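Local structure of 433aa long hypothetical phosphoribosylglycinamide formyl transferase (Pyrococcus horikoshii, 2DWC) at residues S27-K32 against A54-V59; L340-A344 against A392-V397. The protein is a PurT-like ATP-grasp protein that holds adenosine-5'-diphosphate in this structure. All coordinates share one frame; numbering follows the deposited sequence.

From the N terminus, strand 21-25 of the parallel sheet runs into the turn and helix that begin contact 1; the chain then passes through strand 44-49 and returns at 54-59, closing a short loop within the preATP-grasp region. Contact 2 opens far later, at 340-344, and closes at 392-397 after an excursion of which about half is strand, pairing two strands of the large mixed sheet in the C-terminal part. The two loops follow each other in series, neither nested nor crossed. Their centres lie 26 Å apart and their nearest atoms about 13 Å, so they do not touch, yet each reaches the second subunit of the assembly.

Contact 1: S27-K32 against A54-V59; sequences SGELGK and APAMQV
S27 and A56 join the two backbones through one bond: A56 N donates to S27 O over 2.9 Å in an almost straight line (179°), arriving from above the carbonyl plane. This ties the turn after strand 21-25 to the short, weakly bonded helix at about 55-59. G28 is the N-cap of helix 29-40, and the CA atoms of K32 and A56 come within 3.7 Å, an approach that small residues allow: G31 brings no side chain and A56 only CB, which lies 3.5 Å from K32 N. G28 and G31 fit a Rossmann-type glycine-rich strand-turn-helix, as expected of a preATP-grasp domain.

S27 O also faces the proline ring, with P55 CD at 3.2 Å. S27 CB sits 3.6 Å from both A54 CB and A56 CB, while S27 OG lies against M57 CG. M57 also touches A47 and D49 of strand 44-49 and S63 and V65 of strand 62-65, its SD accepting a weak bond from A54 N. With CG anti to the backbone N (chi1 -177°) and the chain extended beyond it, the K32 methylenes reach P55 and cross it at about a right angle, CD 3.8 Å from P55 CB, and CE passes V59 CG2.

K32 NZ bonds to Q39 O of the second subunit and, through a water 3.1 Å away, is linked to Q58 OE1, itself bonded to H61 of the second subunit. The contact thus pairs an apolar, backbone-bonded interior with buried polar groups at the subunit interface, where Q39 O of the second subunit and the water probably help to stabilise the lysine's charge.

Contact 2: L340-A344 against A392-V397; sequences LIPAA and AWDKDV
A343 and W393 form the non-hydrogen-bonded pair, and A344 and A392 the hydrogen-bonded pair, of an antiparallel match between the start of strand 343-349 and the end of strand 386-393 in the large mixed sheet. A344 N reaches A392 O at 2.9 Å, and A392 N returns to A344 O at 3.0 Å. Past the strand, D394 N still bonds to P342 O (3.1 Å), though tilted 34° from the carbonyl plane.

On the W393 face, A343 CB meets W393 CB at 4.0 Å. I341 crosses W393 at a slant: CG2 packs on the same W393 CB, and CD1 lies 4.0 Å from W393 CD1. The indole is carried off from 340-344 because CG sits between the backbone N and the carbonyl carbon (chi1 40°), which brings it to A305 and to P308 of the second subunit. P342 faces the turn instead. Its CB is 3.2 Å from D394 O, its CG lies near K395 O, and CB also packs on V397 CB at 3.9 Å, so the proline ring packs against the turn 394-397.

Further out, helix 303-306 backs A343 and W393, while helix 397-409 covers the opposite face through A400 against A344 and A404 against A392. The chain reaches that helix by a tight reversal: D396 is its N-cap, with OD2 bonded to E398 N, and D394 forms an Asx turn in which OD1 accepts D396 N at 2.8 Å, on the anti side of the carboxylate.

Contact 1: S27-K32 against A54-V59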
loop_
_atom_site.group_PDB
_atom_site.type_symbol
_atom_site.label_atom_id
_atom_site.label_comp_id
_atom_site.label_asym_id
_atom_site.label_seq_id
_atom_site.Cartn_x
_atom_site.Cartn_y
_atom_site.Cartn_z
ATOM N N SER B 27 14.947 9.941 -0.800
ATOM C CA SER B 27 13.747 9.454 -1.461
ATOM C C SER B 27 13.894 8.054 -2.011
ATOM O O SER B 27 13.382 7.747 -3.085
ATOM C CB SER B 27 13.384 10.428 -2.603
ATOM O OG SER B 27 13.144 11.742 -2.061
ATOM N N GLY B 28 14.630 7.211 -1.283
ATOM C CA GLY B 28 14.771 5.812 -1.704
ATOM C C GLY B 28 13.508 4.978 -1.425
ATOM O O GLY B 28 12.426 5.517 -1.158
ATOM N N GLU B 29 13.664 3.646 -1.470
ATOM C CA GLU B 29 12.536 2.762 -1.299
ATOM C C GLU B 29 11.820 2.909 0.053
ATOM O O GLU B 29 10.616 2.672 0.113
ATOM C CB GLU B 29 12.978 1.307 -1.516
ATOM C CG GLU B 29 14.135 0.870 -0.614
ATOM C CD GLU B 29 15.544 0.974 -1.261
ATOM O OE1 GLU B 29 15.886 1.959 -1.980
ATOM O OE2 GLU B 29 16.333 0.047 -0.993
ATOM N N LEU B 30 12.560 3.247 1.108
ATOM C CA LEU B 30 11.934 3.393 2.413
ATOM C C LEU B 30 11.063 4.659 2.399
ATOM O O LEU B 30 9.904 4.638 2.847
ATOM C CB LEU B 30 13.037 3.465 3.494
ATOM C CG LEU B 30 13.988 2.244 3.487
ATOM C CD1 LEU B 30 14.750 2.292 4.820
ATOM C CD2 LEU B 30 13.252 0.892 3.372
ATOM N N GLY B 31 11.606 5.728 1.841
ATOM C CA GLY B 31 10.829 6.956 1.736
ATOM C C GLY B 31 9.617 6.766 0.830
ATOM O O GLY B 31 8.553 7.369 1.026
ATOM N N LYS B 32 9.761 5.929 -0.198
ATOM C CA LYS B 32 8.626 5.702 -1.105
ATOM C C LYS B 32 7.435 5.108 -0.345
ATOM O O LYS B 32 6.283 5.513 -0.588
ATOM C CB LYS B 32 9.048 4.732 -2.238
ATOM C CG LYS B 32 7.978 4.491 -3.277
ATOM C CD LYS B 32 8.535 3.493 -4.337
ATOM C CE LYS B 32 7.717 3.555 -5.609
ATOM N NZ LYS B 32 8.215 2.509 -6.587
ATOM N N ALA B 54 13.645 9.887 -8.080
ATOM C CA ALA B 54 13.982 8.875 -7.072
ATOM C C ALA B 54 12.631 8.210 -6.717
ATOM O O ALA B 54 11.547 8.804 -6.888
ATOM C CB ALA B 54 14.603 9.585 -5.838
ATOM N N PRO B 55 12.670 6.986 -6.181
ATOM C CA PRO B 55 11.431 6.269 -5.849
ATOM C C PRO B 55 10.341 7.070 -5.150
ATOM O O PRO B 55 9.191 7.088 -5.615
ATOM C CB PRO B 55 11.934 5.070 -5.034
ATOM C CG PRO B 55 13.287 4.763 -5.686
ATOM C CD PRO B 55 13.876 6.199 -5.878
ATOM N N ALA B 56 10.682 7.750 -4.049
ATOM C CA ALA B 56 9.655 8.511 -3.324
ATOM C C ALA B 56 9.163 9.735 -4.086
ATOM O O ALA B 56 8.015 10.173 -3.909
ATOM C CB ALA B 56 10.175 8.917 -1.949
ATOM N N MET B 57 10.017 10.308 -4.934
ATOM C CA MET B 57 9.625 11.473 -5.722
ATOM C C MET B 57 8.501 11.088 -6.705
ATOM O O MET B 57 7.640 11.905 -7.007
ATOM C CB MET B 57 10.823 12.000 -6.540
ATOM C CG MET B 57 11.844 12.706 -5.654
ATOM S SD MET B 57 13.236 13.176 -6.706
ATOM C CE MET B 57 14.385 13.756 -5.378
ATOM N N GLN B 58 8.501 9.839 -7.181
ATOM C CA GLN B 58 7.488 9.425 -8.168
ATOM C C GLN B 58 6.080 9.386 -7.562
ATOM O O GLN B 58 5.090 9.681 -8.231
ATOM C CB GLN B 58 7.858 8.040 -8.753
ATOM C CG GLN B 58 9.131 8.163 -9.663
ATOM C CD GLN B 58 9.537 6.834 -10.229
ATOM O OE1 GLN B 58 8.688 6.051 -10.631
ATOM N NE2 GLN B 58 10.839 6.565 -10.265
ATOM N N VAL B 59 6.021 9.070 -6.269
ATOM C CA VAL B 59 4.740 8.971 -5.552
ATOM C C VAL B 59 4.362 10.290 -4.844
ATOM O O VAL B 59 3.197 10.559 -4.623
ATOM C CB VAL B 59 4.811 7.838 -4.500
ATOM C CG1 VAL B 59 3.650 7.957 -3.488
ATOM C CG2 VAL B 59 4.698 6.466 -5.256
HETATM O O HOH W 1 7.623 3.845 -9.276
#

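Contact 2: L340-A344 against A392-V397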
loop_
_atom_site.group_PDB
_atom_site.type_symbol
_atom_site.label_atom_id
_atom_site.label_comp_id
_atom_site.label_asym_id
_atom_site.label_seq_id
_atom_site.Cartn_x
_atom_site.Cartn_y
_atom_site.Cartn_z
ATOM N N LEU B 340 0.599 -9.804 11.887
ATOM C CA LEU B 340 -0.556 -10.411 11.244
ATOM C C LEU B 340 -0.242 -11.831 10.759
ATOM O O LEU B 340 -1.043 -12.769 10.958
ATOM C CB LEU B 340 -1.028 -9.537 10.067
ATOM C CG LEU B 340 -2.183 -10.100 9.231
ATOM C CD1 LEU B 340 -3.440 -10.240 10.085
ATOM C CD2 LEU B 340 -2.439 -9.197 8.044
ATOM N N ILE B 341 0.927 -12.009 10.148
ATOM C CA ILE B 341 1.334 -13.325 9.609
ATOM C C ILE B 341 2.846 -13.325 9.420
ATOM O O ILE B 341 3.434 -12.278 9.133
ATOM C CB ILE B 341 0.612 -13.600 8.254
ATOM C CG1 ILE B 341 0.937 -15.014 7.727
ATOM C CG2 ILE B 341 1.049 -12.564 7.189
ATOM C CD1 ILE B 341 0.134 -15.380 6.429
ATOM N N PRO B 342 3.512 -14.465 9.665
ATOM C CA PRO B 342 4.965 -14.481 9.471
ATOM C C PRO B 342 5.270 -14.165 8.004
ATOM O O PRO B 342 4.492 -14.533 7.114
ATOM C CB PRO B 342 5.354 -15.931 9.812
ATOM C CG PRO B 342 4.347 -16.304 10.896
ATOM C CD PRO B 342 3.052 -15.733 10.286
ATOM N N ALA B 343 6.410 -13.517 7.766
ATOM C CA ALA B 343 6.765 -13.172 6.374
ATOM C C ALA B 343 8.247 -12.967 6.245
ATOM O O ALA B 343 8.980 -12.985 7.225
ATOM C CB ALA B 343 5.978 -11.880 5.913
ATOM N N ALA B 344 8.705 -12.796 5.020
ATOM C CA ALA B 344 10.123 -12.603 4.777
ATOM C C ALA B 344 10.315 -11.818 3.504
ATOM O O ALA B 344 9.405 -11.739 2.670
ATOM C CB ALA B 344 10.810 -13.984 4.596
ATOM N N ALA B 392 7.236 -12.574 0.806
ATOM C CA ALA B 392 6.481 -13.814 0.835
ATOM C C ALA B 392 5.958 -14.008 2.258
ATOM O O ALA B 392 6.619 -13.602 3.217
ATOM C CB ALA B 392 7.376 -15.004 0.449
ATOM N N TRP B 393 4.798 -14.639 2.402
ATOM C CA TRP B 393 4.261 -14.871 3.761
ATOM C C TRP B 393 3.799 -16.325 3.901
ATOM O O TRP B 393 3.456 -16.982 2.914
ATOM C CB TRP B 393 3.075 -13.948 4.024
ATOM C CG TRP B 393 2.121 -13.777 2.807
ATOM C CD1 TRP B 393 0.953 -14.463 2.579
ATOM C CD2 TRP B 393 2.325 -12.948 1.639
ATOM N NE1 TRP B 393 0.427 -14.126 1.346
ATOM C CE2 TRP B 393 1.248 -13.197 0.754
ATOM C CE3 TRP B 393 3.316 -12.028 1.254
ATOM C CZ2 TRP B 393 1.126 -12.552 -0.496
ATOM C CZ3 TRP B 393 3.201 -11.385 0.001
ATOM C CH2 TRP B 393 2.108 -11.650 -0.852
ATOM N N ASP B 394 3.744 -16.788 5.143
ATOM C CA ASP B 394 3.307 -18.174 5.391
ATOM C C ASP B 394 3.158 -18.335 6.891
ATOM O O ASP B 394 3.735 -17.604 7.662
ATOM C CB ASP B 394 4.360 -19.161 4.903
ATOM C CG ASP B 394 3.828 -20.589 4.832
ATOM O OD1 ASP B 394 3.983 -21.352 5.808
ATOM O OD2 ASP B 394 3.238 -20.922 3.794
ATOM N N LYS B 395 2.358 -19.314 7.295
ATOM C CA LYS B 395 2.205 -19.599 8.715
ATOM C C LYS B 395 3.539 -20.005 9.300
ATOM O O LYS B 395 3.773 -19.871 10.515
ATOM C CB LYS B 395 1.186 -20.724 8.894
ATOM C CG LYS B 395 -0.225 -20.250 8.697
ATOM C CD LYS B 395 -1.247 -21.374 8.856
ATOM C CE LYS B 395 -2.681 -20.827 8.768
ATOM N NZ LYS B 395 -2.936 -20.093 7.491
ATOM N N ASP B 396 4.423 -20.531 8.459
ATOM C CA ASP B 396 5.750 -20.971 8.891
ATOM C C ASP B 396 6.767 -19.996 8.330
ATOM O O ASP B 396 6.955 -19.930 7.099
ATOM C CB ASP B 396 6.010 -22.390 8.344
ATOM C CG ASP B 396 7.335 -23.002 8.802
ATOM O OD1 ASP B 396 7.439 -24.249 8.755
ATOM O OD2 ASP B 396 8.281 -22.299 9.192
ATOM N N VAL B 397 7.416 -19.251 9.222
ATOM C CA VAL B 397 8.418 -18.261 8.806
ATOM C C VAL B 397 9.559 -18.835 7.957
ATOM O O VAL B 397 10.067 -18.162 7.058
ATOM C CB VAL B 397 8.959 -17.481 10.052
ATOM C CG1 VAL B 397 9.838 -18.369 10.902
ATOM C CG2 VAL B 397 9.731 -16.214 9.614
#